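Local coordinates for putative type VI secretion protein (Escherichia coli, PDB 4HH5), which belongs to the type VI secretion ATPase ClpV1 as its helical N-terminal domain, the whole ClpA/ClpB-family protein probably binding and hydrolysing ATP, at residues L55-R60 against D153-E158; N95-Q100 against V116-A121; S106-E111 against L140-L145; G120-T123 against L128-C131. All coordinates share one frame; numbering follows the deposited sequence.

Interaction 1: residues L55-R60 against D153-E158; sequences LTVLGR and DAQSDE
Val57, on helix 54-61, presses both of its methyl groups against the end of helix 149-155, where Gln155 and Ser156 receive them. CG2 does most of the close packing: it lies 3.6 Å from Gln155 O and 3.9 Å from Ser156 CB, at the point where Ser156 leaves helical geometry. The other methyl, CG1, stands anti to the backbone N (chi1 169°), which sets it against the Gln155 side chain, 3.9 Å from CB of that residue. Behind this patch Val57 also rests on Leu151 and Leu152, so the apolar half of the contact continues into the buried interior.

The outer half is thinner and polar. Gln155 reaches across with its chain extended beyond CG, and its OE1 accepts a hydrogen bond of 3.0 Å from Arg60 NH2. The bond is bent (N-H...O 143°), and the donor stands above the amide plane and not on a lone pair, although the guanidinium and amide planes differ by only 21°. A water molecule donates to the same OE1 at 2.7 Å and, with its other hydrogen, to Val57 O at 2.8 Å, tying the glutamine to the helix backbone as well.

On the inner side, Ser156 OG accepts from Glu158 N at 3.1 Å, closing an ST turn, and also bonds to Asp54 OD1. One oxygen, Gln155 OE1, thus gathers two donors. Its grip on Arg60 is that of a neutral acceptor on a cation and its geometry is imperfect, so this bond is probably weaker than a salt bridge would be.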
loop_
_atom_site.group_PDB
_atom_site.type_symbol
_atom_site.label_atom_id
_atom_site.label_comp_id
_atom_site.label_asym_id
_atom_site.label_seq_id
_atom_site.Cartn_x
_atom_site.Cartn_y
_atom_site.Cartn_z
ATOM N N LEU A 55 7.359 -4.913 -0.886
ATOM C CA LEU A 55 8.102 -3.669 -0.652
ATOM C C LEU A 55 9.472 -3.910 -0.028
ATOM O O LEU A 55 10.463 -3.336 -0.493
ATOM C CB LEU A 55 7.301 -2.701 0.235
ATOM C CG LEU A 55 6.094 -1.999 -0.375
ATOM C CD1 LEU A 55 5.377 -1.180 0.690
ATOM C CD2 LEU A 55 6.502 -1.059 -1.519
ATOM N N THR A 56 9.520 -4.743 1.034
ATOM C CA THR A 56 10.754 -5.103 1.750
ATOM C C THR A 56 11.725 -5.850 0.836
ATOM O O THR A 56 12.922 -5.552 0.854
ATOM C CB THR A 56 10.423 -5.890 3.037
ATOM O OG1 THR A 56 9.631 -5.050 3.877
ATOM C CG2 THR A 56 11.678 -6.356 3.792
ATOM N N VAL A 57 11.214 -6.795 0.035
ATOM C CA VAL A 57 12.017 -7.577 -0.929
ATOM C C VAL A 57 12.694 -6.631 -1.949
ATOM O O VAL A 57 13.891 -6.765 -2.225
ATOM C CB VAL A 57 11.165 -8.691 -1.604
ATOM C CG1 VAL A 57 11.893 -9.328 -2.793
ATOM C CG2 VAL A 57 10.769 -9.760 -0.583
ATOM N N LEU A 58 11.929 -5.675 -2.483
ATOM C CA LEU A 58 12.425 -4.693 -3.450
ATOM C C LEU A 58 13.452 -3.750 -2.821
ATOM O O LEU A 58 14.510 -3.525 -3.417
ATOM C CB LEU A 58 11.263 -3.933 -4.108
ATOM C CG LEU A 58 10.330 -4.793 -4.976
ATOM C CD1 LEU A 58 9.049 -4.053 -5.299
ATOM C CD2 LEU A 58 11.008 -5.268 -6.244
ATOM N N GLY A 59 13.174 -3.302 -1.589
ATOM C CA GLY A 59 14.072 -2.456 -0.804
ATOM C C GLY A 59 15.414 -3.115 -0.572
ATOM O O GLY A 59 16.461 -2.481 -0.731
ATOM N N ARG A 60 15.391 -4.413 -0.236
ATOM C CA ARG A 60 16.598 -5.210 -0.026
ATOM C C ARG A 60 17.357 -5.391 -1.352
ATOM O O ARG A 60 18.568 -5.157 -1.400
ATOM C CB ARG A 60 16.243 -6.573 0.616
ATOM C CG ARG A 60 17.457 -7.491 0.802
ATOM C CD ARG A 60 17.192 -8.682 1.699
ATOM N NE ARG A 60 16.303 -9.663 1.072
ATOM C CZ ARG A 60 15.048 -9.886 1.449
ATOM N NH1 ARG A 60 14.521 -9.210 2.465
ATOM N NH2 ARG A 60 14.313 -10.795 0.822
ATOM N N ASP A 153 8.037 -13.754 -6.041
ATOM C CA ASP A 153 7.440 -15.051 -5.736
ATOM C C ASP A 153 8.407 -15.989 -4.983
ATOM O O ASP A 153 7.960 -16.901 -4.292
ATOM C CB ASP A 153 6.842 -15.687 -7.003
ATOM C CG ASP A 153 5.561 -15.017 -7.491
ATOM O OD1 ASP A 153 5.005 -14.168 -6.749
ATOM O OD2 ASP A 153 5.096 -15.362 -8.597
ATOM N N ALA A 154 9.723 -15.741 -5.075
ATOM C CA ALA A 154 10.698 -16.563 -4.364
ATOM C C ALA A 154 11.026 -16.016 -2.961
ATOM O O ALA A 154 11.420 -16.788 -2.092
ATOM C CB ALA A 154 11.976 -16.680 -5.178
ATOM N N GLN A 155 10.869 -14.692 -2.742
ATOM C CA GLN A 155 11.287 -14.060 -1.484
ATOM C C GLN A 155 10.220 -13.408 -0.598
ATOM O O GLN A 155 10.470 -13.199 0.586
ATOM C CB GLN A 155 12.393 -13.030 -1.788
ATOM C CG GLN A 155 13.604 -13.588 -2.544
ATOM C CD GLN A 155 14.723 -12.584 -2.690
ATOM O OE1 GLN A 155 14.703 -11.500 -2.109
ATOM N NE2 GLN A 155 15.749 -12.943 -3.440
ATOM N N SER A 156 9.085 -13.013 -1.164
ATOM C CA SER A 156 8.048 -12.300 -0.419
ATOM C C SER A 156 7.086 -13.244 0.290
ATOM O O SER A 156 6.788 -14.309 -0.239
ATOM C CB SER A 156 7.274 -11.385 -1.368
ATOM O OG SER A 156 6.211 -10.695 -0.735
ATOM N N ASP A 157 6.550 -12.821 1.453
ATOM C CA ASP A 157 5.526 -13.573 2.197
ATOM C C ASP A 157 4.174 -13.507 1.452
ATOM O O ASP A 157 3.251 -14.245 1.795
ATOM C CB ASP A 157 5.375 -13.031 3.633
ATOM C CG ASP A 157 6.213 -13.747 4.685
ATOM O OD1 ASP A 157 7.155 -14.477 4.303
ATOM O OD2 ASP A 157 5.938 -13.561 5.885
ATOM N N GLU A 158 4.069 -12.633 0.424
ATOM C CA GLU A 158 2.876 -12.458 -0.425
ATOM C C GLU A 158 2.889 -13.389 -1.665
ATOM O O GLU A 158 2.059 -13.242 -2.569
ATOM C CB GLU A 158 2.777 -11.002 -0.900
ATOM C CG GLU A 158 2.712 -9.981 0.212
ATOM C CD GLU A 158 2.540 -8.577 -0.320
ATOM O OE1 GLU A 158 1.409 -8.229 -0.725
ATOM O OE2 GLU A 158 3.540 -7.828 -0.348
HETATM O O HOH W 1 15.573 -8.998 -2.216
#

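Interaction 2: residues N95-Q100 against V116-A121; sequences NALLKQ and VHLLGA
Leu97 points its CD1 methyl at the flank of helix 115-124, where it meets both Leu118 and Ala121, residues three apart on that helix. CG is anti to the backbone N (chi1 173°), and this swings the branched end out from helix 92-107 to the facing surface. There CD1 sits 3.5 Å from Leu118 O and 3.8 Å from Ala121 CB, touching a backbone carbonyl and a methyl at once. Leu118 brings up its own branch, CD2 coming 4.3 Å from Leu97 CG, so the two leucines lie against each other with looser spacing.

One turn along, the small side chain of Ala121 points toward the other helix. Its CB meets Gln100 CB at 4.0 Å, and this is also where the two backbones draw nearest. The rest of the Gln100 chain runs on, extended, to an edge of the contact, where water 2 donates to Ala121 O at 2.7 Å and, weakly, to Gln100 OE1; that oxygen also accepts from Asn125 ND2.

The local axes pass 8.7 Å apart at 111°, a steep crossing that confines the contact to a short length of each helix. Helix 40-50 closes one side of the crossing, with Trp43 packing on both leucines and Pro40 on Leu97, while helix 2-14 covers the neighbouring Leu98; helix 92-107 itself follows directly on strand 89-90, which pairs in parallel with strand 37-38.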
loop_
_atom_site.group_PDB
_atom_site.type_symbol
_atom_site.label_atom_id
_atom_site.label_comp_id
_atom_site.label_asym_id
_atom_site.label_seq_id
_atom_site.Cartn_x
_atom_site.Cartn_y
_atom_site.Cartn_z
ATOM N N ASN A 95 -8.835 5.356 -1.733
ATOM C CA ASN A 95 -9.838 4.721 -2.604
ATOM C C ASN A 95 -9.302 4.687 -4.038
ATOM O O ASN A 95 -9.457 3.681 -4.717
ATOM C CB ASN A 95 -11.176 5.479 -2.563
ATOM C CG ASN A 95 -11.933 5.361 -1.264
ATOM O OD1 ASN A 95 -12.062 4.281 -0.684
ATOM N ND2 ASN A 95 -12.503 6.468 -0.807
ATOM N N ALA A 96 -8.637 5.779 -4.474
ATOM C CA ALA A 96 -8.009 5.905 -5.794
ATOM C C ALA A 96 -6.839 4.915 -5.946
ATOM O O ALA A 96 -6.760 4.245 -6.969
ATOM C CB ALA A 96 -7.523 7.327 -6.010
ATOM N N LEU A 97 -5.955 4.803 -4.921
ATOM C CA LEU A 97 -4.817 3.869 -4.935
ATOM C C LEU A 97 -5.306 2.418 -5.011
ATOM O O LEU A 97 -4.783 1.643 -5.803
ATOM C CB LEU A 97 -3.891 4.076 -3.712
ATOM C CG LEU A 97 -2.743 3.052 -3.522
ATOM C CD1 LEU A 97 -1.628 3.263 -4.549
ATOM C CD2 LEU A 97 -2.170 3.127 -2.116
ATOM N N LEU A 98 -6.331 2.077 -4.219
ATOM C CA LEU A 98 -6.931 0.739 -4.158
ATOM C C LEU A 98 -7.484 0.322 -5.523
ATOM O O LEU A 98 -7.209 -0.772 -5.990
ATOM C CB LEU A 98 -8.082 0.768 -3.138
ATOM C CG LEU A 98 -8.464 -0.475 -2.317
ATOM C CD1 LEU A 98 -7.648 -1.727 -2.660
ATOM C CD2 LEU A 98 -8.386 -0.167 -0.851
ATOM N N LYS A 99 -8.275 1.199 -6.130
ATOM C CA LYS A 99 -8.927 1.019 -7.427
ATOM C C LYS A 99 -7.897 0.881 -8.553
ATOM O O LYS A 99 -8.022 -0.015 -9.386
ATOM C CB LYS A 99 -9.909 2.194 -7.617
ATOM C CG LYS A 99 -10.291 2.618 -9.009
ATOM C CD LYS A 99 -11.302 3.751 -8.916
ATOM C CE LYS A 99 -11.450 4.524 -10.198
ATOM N NZ LYS A 99 -12.372 5.677 -10.025
ATOM N N GLN A 100 -6.865 1.739 -8.549
ATOM C CA GLN A 100 -5.806 1.674 -9.557
ATOM C C GLN A 100 -4.933 0.438 -9.418
ATOM O O GLN A 100 -4.536 -0.141 -10.434
ATOM C CB GLN A 100 -4.992 2.962 -9.587
ATOM C CG GLN A 100 -5.799 4.078 -10.275
ATOM C CD GLN A 100 -5.082 5.390 -10.380
ATOM O OE1 GLN A 100 -4.195 5.709 -9.586
ATOM N NE2 GLN A 100 -5.464 6.189 -11.370
ATOM N N VAL A 116 3.010 -5.087 -4.404
ATOM C CA VAL A 116 3.664 -4.691 -5.661
ATOM C C VAL A 116 2.677 -3.976 -6.600
ATOM O O VAL A 116 3.101 -3.117 -7.361
ATOM C CB VAL A 116 4.440 -5.846 -6.361
ATOM C CG1 VAL A 116 3.491 -6.854 -7.012
ATOM C CG2 VAL A 116 5.437 -5.300 -7.383
ATOM N N HIS A 117 1.365 -4.319 -6.527
ATOM C CA HIS A 117 0.322 -3.674 -7.345
ATOM C C HIS A 117 0.038 -2.280 -6.821
ATOM O O HIS A 117 -0.211 -1.375 -7.614
ATOM C CB HIS A 117 -0.968 -4.513 -7.410
ATOM C CG HIS A 117 -0.750 -5.893 -7.953
ATOM N ND1 HIS A 117 -1.324 -6.998 -7.357
ATOM C CD2 HIS A 117 -0.028 -6.297 -9.025
ATOM C CE1 HIS A 117 -0.937 -8.038 -8.080
ATOM N NE2 HIS A 117 -0.140 -7.664 -9.084
ATOM N N LEU A 118 0.108 -2.098 -5.491
ATOM C CA LEU A 118 -0.042 -0.783 -4.861
ATOM C C LEU A 118 1.163 0.058 -5.282
ATOM O O LEU A 118 1.012 1.243 -5.560
ATOM C CB LEU A 118 -0.078 -0.895 -3.322
ATOM C CG LEU A 118 -1.178 -1.790 -2.704
ATOM C CD1 LEU A 118 -0.959 -1.963 -1.199
ATOM C CD2 LEU A 118 -2.560 -1.209 -2.938
ATOM N N LEU A 119 2.357 -0.577 -5.384
ATOM C CA LEU A 119 3.569 0.115 -5.808
ATOM C C LEU A 119 3.481 0.504 -7.280
ATOM O O LEU A 119 3.827 1.632 -7.634
ATOM C CB LEU A 119 4.831 -0.711 -5.514
ATOM C CG LEU A 119 6.147 0.014 -5.729
ATOM C CD1 LEU A 119 6.292 1.199 -4.776
ATOM C CD2 LEU A 119 7.300 -0.928 -5.561
ATOM N N GLY A 120 2.956 -0.403 -8.103
ATOM C CA GLY A 120 2.744 -0.159 -9.525
ATOM C C GLY A 120 1.797 0.997 -9.764
ATOM O O GLY A 120 2.055 1.855 -10.615
ATOM N N ALA A 121 0.714 1.052 -8.969
ATOM C CA ALA A 121 -0.270 2.127 -9.025
ATOM C C ALA A 121 0.390 3.464 -8.629
ATOM O O ALA A 121 0.238 4.454 -9.344
ATOM C CB ALA A 121 -1.440 1.814 -8.107
HETATM O O HOH W 2 -1.991 4.719 -10.817
#

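Interaction 3: residues S106-E111 against L140-L145; sequences SLQGEE and LSQSQL
Gln108 and Gln142 approach from opposite directions, and their amide nitrogens meet: NE2 of Gln108 lies 3.2 Å from NE2 of Gln142. Both atoms are donors as modelled, so the pair is not a hydrogen bond, and the amide planes are turned 55° from one another. Because an amide nitrogen and oxygen are hard to tell apart at this resolution, the flip assigned to either group is open to doubt. The two side chains get there differently. Gln108 is stretched out beyond CG, whereas Gln142, with CG anti to its own N (chi1 -179°), bends at chi2 (48°) and so turns its amide toward the other segment.

Hydrogen bonds belong instead to the two helix ends that carry these glutamines. Helix 92-107 is closed by a Schellman motif, in which Gly109 adopts a positive phi and its N bonds to Ser106 O at 3.0 Å. Helix 142-147 begins with Ser141 at the N-cap, whose N donates to Gln144 OE1 at 3.1 Å, a bond from the N-cap backbone to the side chain of the third helical residue, as in one half of a capping box. Glu110 OE1, just past the Schellman turn, makes a weak hydrogen bond with His117 NE2.

Van der Waals packing runs alongside. Gln108 lies on His117 of helix 115-124, Gln142 touches Val104, and Leu145 reaches inward to Val116 and Leu119.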
loop_
_atom_site.group_PDB
_atom_site.type_symbol
_atom_site.label_atom_id
_atom_site.label_comp_id
_atom_site.label_asym_id
_atom_site.label_seq_id
_atom_site.Cartn_x
_atom_site.Cartn_y
_atom_site.Cartn_z
ATOM N N SER A 106 -5.574 -6.703 -12.286
ATOM C CA SER A 106 -6.511 -7.329 -13.223
ATOM C C SER A 106 -6.005 -7.337 -14.661
ATOM O O SER A 106 -6.233 -8.318 -15.362
ATOM C CB SER A 106 -7.913 -6.748 -13.097
ATOM O OG SER A 106 -7.918 -5.343 -13.273
ATOM N N LEU A 107 -5.240 -6.298 -15.071
ATOM C CA LEU A 107 -4.619 -6.236 -16.401
ATOM C C LEU A 107 -3.500 -7.277 -16.560
ATOM O O LEU A 107 -3.159 -7.640 -17.687
ATOM C CB LEU A 107 -4.115 -4.825 -16.734
ATOM C CG LEU A 107 -5.162 -3.824 -17.225
ATOM C CD1 LEU A 107 -4.662 -2.397 -17.060
ATOM C CD2 LEU A 107 -5.527 -4.066 -18.684
ATOM N N GLN A 108 -2.953 -7.774 -15.428
ATOM C CA GLN A 108 -1.939 -8.830 -15.402
ATOM C C GLN A 108 -2.588 -10.226 -15.292
ATOM O O GLN A 108 -1.879 -11.227 -15.335
ATOM C CB GLN A 108 -0.962 -8.622 -14.237
ATOM C CG GLN A 108 -0.015 -7.443 -14.389
ATOM C CD GLN A 108 0.870 -7.273 -13.179
ATOM O OE1 GLN A 108 1.076 -8.191 -12.380
ATOM N NE2 GLN A 108 1.422 -6.089 -13.022
ATOM N N GLY A 109 -3.915 -10.275 -15.148
ATOM C CA GLY A 109 -4.664 -11.521 -15.018
ATOM C C GLY A 109 -4.703 -12.069 -13.604
ATOM O O GLY A 109 -5.033 -13.240 -13.404
ATOM N N GLU A 110 -4.377 -11.223 -12.608
ATOM C CA GLU A 110 -4.367 -11.600 -11.192
ATOM C C GLU A 110 -5.759 -11.397 -10.590
ATOM O O GLU A 110 -6.501 -10.533 -11.055
ATOM C CB GLU A 110 -3.326 -10.780 -10.409
ATOM C CG GLU A 110 -1.995 -10.620 -11.128
ATOM C CD GLU A 110 -0.812 -11.318 -10.499
ATOM O OE1 GLU A 110 -0.033 -10.639 -9.792
ATOM O OE2 GLU A 110 -0.635 -12.532 -10.749
ATOM N N GLU A 111 -6.109 -12.195 -9.567
ATOM C CA GLU A 111 -7.416 -12.140 -8.886
ATOM C C GLU A 111 -7.315 -11.402 -7.558
ATOM O O GLU A 111 -8.342 -11.005 -7.001
ATOM C CB GLU A 111 -7.956 -13.560 -8.616
ATOM C CG GLU A 111 -8.115 -14.434 -9.849
ATOM C CD GLU A 111 -9.407 -14.269 -10.624
ATOM O OE1 GLU A 111 -10.490 -14.243 -9.993
ATOM O OE2 GLU A 111 -9.339 -14.233 -11.874
ATOM N N LEU A 140 11.299 2.420 -9.568
ATOM C CA LEU A 140 11.040 1.298 -10.473
ATOM C C LEU A 140 9.791 1.584 -11.292
ATOM O O LEU A 140 8.830 2.132 -10.768
ATOM C CB LEU A 140 10.869 -0.027 -9.690
ATOM C CG LEU A 140 12.046 -0.482 -8.812
ATOM C CD1 LEU A 140 11.583 -1.449 -7.742
ATOM C CD2 LEU A 140 13.167 -1.095 -9.649
ATOM N N SER A 141 9.818 1.257 -12.586
ATOM C CA SER A 141 8.666 1.431 -13.462
ATOM C C SER A 141 7.739 0.214 -13.317
ATOM O O SER A 141 8.169 -0.817 -12.789
ATOM C CB SER A 141 9.125 1.548 -14.905
ATOM O OG SER A 141 9.661 0.309 -15.333
ATOM N N GLN A 142 6.502 0.302 -13.841
ATOM C CA GLN A 142 5.561 -0.825 -13.810
ATOM C C GLN A 142 6.105 -2.007 -14.609
ATOM O O GLN A 142 5.949 -3.155 -14.175
ATOM C CB GLN A 142 4.162 -0.404 -14.306
ATOM C CG GLN A 142 3.093 -1.520 -14.292
ATOM C CD GLN A 142 3.038 -2.301 -12.994
ATOM O OE1 GLN A 142 2.680 -1.783 -11.946
ATOM N NE2 GLN A 142 3.382 -3.574 -13.038
ATOM N N SER A 143 6.793 -1.730 -15.739
ATOM C CA SER A 143 7.389 -2.787 -16.566
ATOM C C SER A 143 8.480 -3.524 -15.793
ATOM O O SER A 143 8.532 -4.749 -15.859
ATOM C CB SER A 143 7.904 -2.251 -17.900
ATOM O OG SER A 143 8.655 -1.062 -17.730
ATOM N N GLN A 144 9.287 -2.795 -14.993
ATOM C CA GLN A 144 10.323 -3.409 -14.156
ATOM C C GLN A 144 9.709 -4.276 -13.058
ATOM O O GLN A 144 10.189 -5.382 -12.815
ATOM C CB GLN A 144 11.285 -2.359 -13.582
ATOM C CG GLN A 144 12.209 -1.772 -14.654
ATOM C CD GLN A 144 13.013 -0.593 -14.178
ATOM O OE1 GLN A 144 12.582 0.194 -13.334
ATOM N NE2 GLN A 144 14.192 -0.422 -14.747
ATOM N N LEU A 145 8.636 -3.792 -12.418
ATOM C CA LEU A 145 7.939 -4.538 -11.357
ATOM C C LEU A 145 7.370 -5.854 -11.864
ATOM O O LEU A 145 7.447 -6.875 -11.173
ATOM C CB LEU A 145 6.826 -3.681 -10.727
ATOM C CG LEU A 145 7.291 -2.451 -9.958
ATOM C CD1 LEU A 145 6.120 -1.582 -9.592
ATOM C CD2 LEU A 145 8.116 -2.828 -8.734
#

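Interaction 4: residues G120-T123 against L128-C131; sequences GALT and LVRC
The connection that follows helix 115-124 is packed against the helix's last turns by Leu122, which meets Leu128 and Val129. A single methyl of the helix residue carries the contact. CD1 of Leu122 touches Val129 CG1 at 3.6 Å and Val129 CG2 at 3.8 Å, so it is set against both branches of the valine. It also meets Leu128 CB at 4.0 Å. The long axes of the Leu122 and Val129 side chains stand at about a right angle, so the leucine end comes across the valine fork and does not lie alongside it. Leu122 has CG anti to its backbone N (chi1 -164°), a setting that throws the branched end off the helix toward the loop.

Here the chain changes its conformation. Leu128 still belongs to a short stretch of 3-10 geometry, while Val129 is already extended, and the switch lets two consecutive residues both point toward the helix. No hydrogen bond joins the two segments, and the closure is purely apolar. It is a helix-to-loop contact within the mainly helical Clp N-terminal domain, made where a long irregular connection sets out toward helix 142-147.

Beyond Leu122, the loop also rests on other helices: Leu128 on Ala96, Leu97 and Gln100 of helix 92-107, Val129 on Pro40, Glu41 and Leu44 of helix 40-50. Arg130 N donates to the Glu41 carboxylate at OE2. Further on, Cys131 touches Ser72 and Trp76 of helix 66-78.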
loop_
_atom_site.group_PDB
_atom_site.type_symbol
_atom_site.label_atom_id
_atom_site.label_comp_id
_atom_site.label_asym_id
_atom_site.label_seq_id
_atom_site.Cartn_x
_atom_site.Cartn_y
_atom_site.Cartn_z
ATOM N N GLY A 120 2.956 -0.403 -8.103
ATOM C CA GLY A 120 2.744 -0.159 -9.525
ATOM C C GLY A 120 1.797 0.997 -9.764
ATOM O O GLY A 120 2.055 1.855 -10.615
ATOM N N ALA A 121 0.714 1.052 -8.969
ATOM C CA ALA A 121 -0.270 2.127 -9.025
ATOM C C ALA A 121 0.390 3.464 -8.629
ATOM O O ALA A 121 0.238 4.454 -9.344
ATOM C CB ALA A 121 -1.440 1.814 -8.107
ATOM N N LEU A 122 1.184 3.453 -7.546
ATOM C CA LEU A 122 1.907 4.614 -7.022
ATOM C C LEU A 122 2.934 5.209 -7.990
ATOM O O LEU A 122 3.007 6.432 -8.121
ATOM C CB LEU A 122 2.575 4.274 -5.682
ATOM C CG LEU A 122 3.022 5.467 -4.848
ATOM C CD1 LEU A 122 1.810 6.215 -4.278
ATOM C CD2 LEU A 122 3.977 5.030 -3.741
ATOM N N THR A 123 3.721 4.358 -8.661
ATOM C CA THR A 123 4.749 4.809 -9.607
ATOM C C THR A 123 4.148 5.483 -10.862
ATOM O O THR A 123 4.805 6.321 -11.485
ATOM C CB THR A 123 5.779 3.684 -9.863
ATOM O OG1 THR A 123 7.003 4.243 -10.345
ATOM C CG2 THR A 123 5.271 2.611 -10.813
ATOM N N LEU A 128 -0.481 10.415 -5.383
ATOM C CA LEU A 128 -1.329 9.720 -4.406
ATOM C C LEU A 128 -0.690 9.789 -3.002
ATOM O O LEU A 128 -1.373 9.572 -2.003
ATOM C CB LEU A 128 -1.577 8.264 -4.812
ATOM C CG LEU A 128 -2.512 8.030 -6.003
ATOM C CD1 LEU A 128 -2.487 6.588 -6.418
ATOM C CD2 LEU A 128 -3.952 8.474 -5.697
ATOM N N VAL A 129 0.618 10.077 -2.945
ATOM C CA VAL A 129 1.358 10.276 -1.694
ATOM C C VAL A 129 1.875 11.712 -1.643
ATOM O O VAL A 129 2.224 12.273 -2.681
ATOM C CB VAL A 129 2.491 9.249 -1.410
ATOM C CG1 VAL A 129 1.930 7.877 -1.039
ATOM C CG2 VAL A 129 3.501 9.154 -2.559
ATOM N N ARG A 130 1.910 12.297 -0.440
ATOM C CA ARG A 130 2.442 13.635 -0.192
ATOM C C ARG A 130 3.481 13.514 0.932
ATOM O O ARG A 130 3.356 14.134 1.991
ATOM C CB ARG A 130 1.319 14.593 0.188
ATOM N N CYS A 131 4.489 12.657 0.702
ATOM C CA CYS A 131 5.575 12.393 1.637
ATOM C C CYS A 131 6.869 12.243 0.834
ATOM O O CYS A 131 7.055 11.236 0.152
ATOM C CB CYS A 131 5.276 11.159 2.488
ATOM S SG CYS A 131 6.586 10.739 3.664
#

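Helix 115-124 ties the set together. Interactions 2 and 4 share its residues Gly120 and Ala121, with centres about 8 Å apart, and the CD2 methyl of Leu128 meets Ala96 CB at 3.8 Å between them. Interaction 3, about 11 Å between centres from interaction 2, uses the end of helix 92-107; its Leu140 O probably bonds to Thr123 OG1 of interaction 4. Interaction 1 lies farther off, about 17 Å from interaction 2 between centres, but Leu58 and Leu119 pack together. Along the chain, interaction 1 encloses the other three, interactions 2 and 3 interlock, and interaction 4 is nested within 3, binding residues 55-158 into one compact, mainly helical domain.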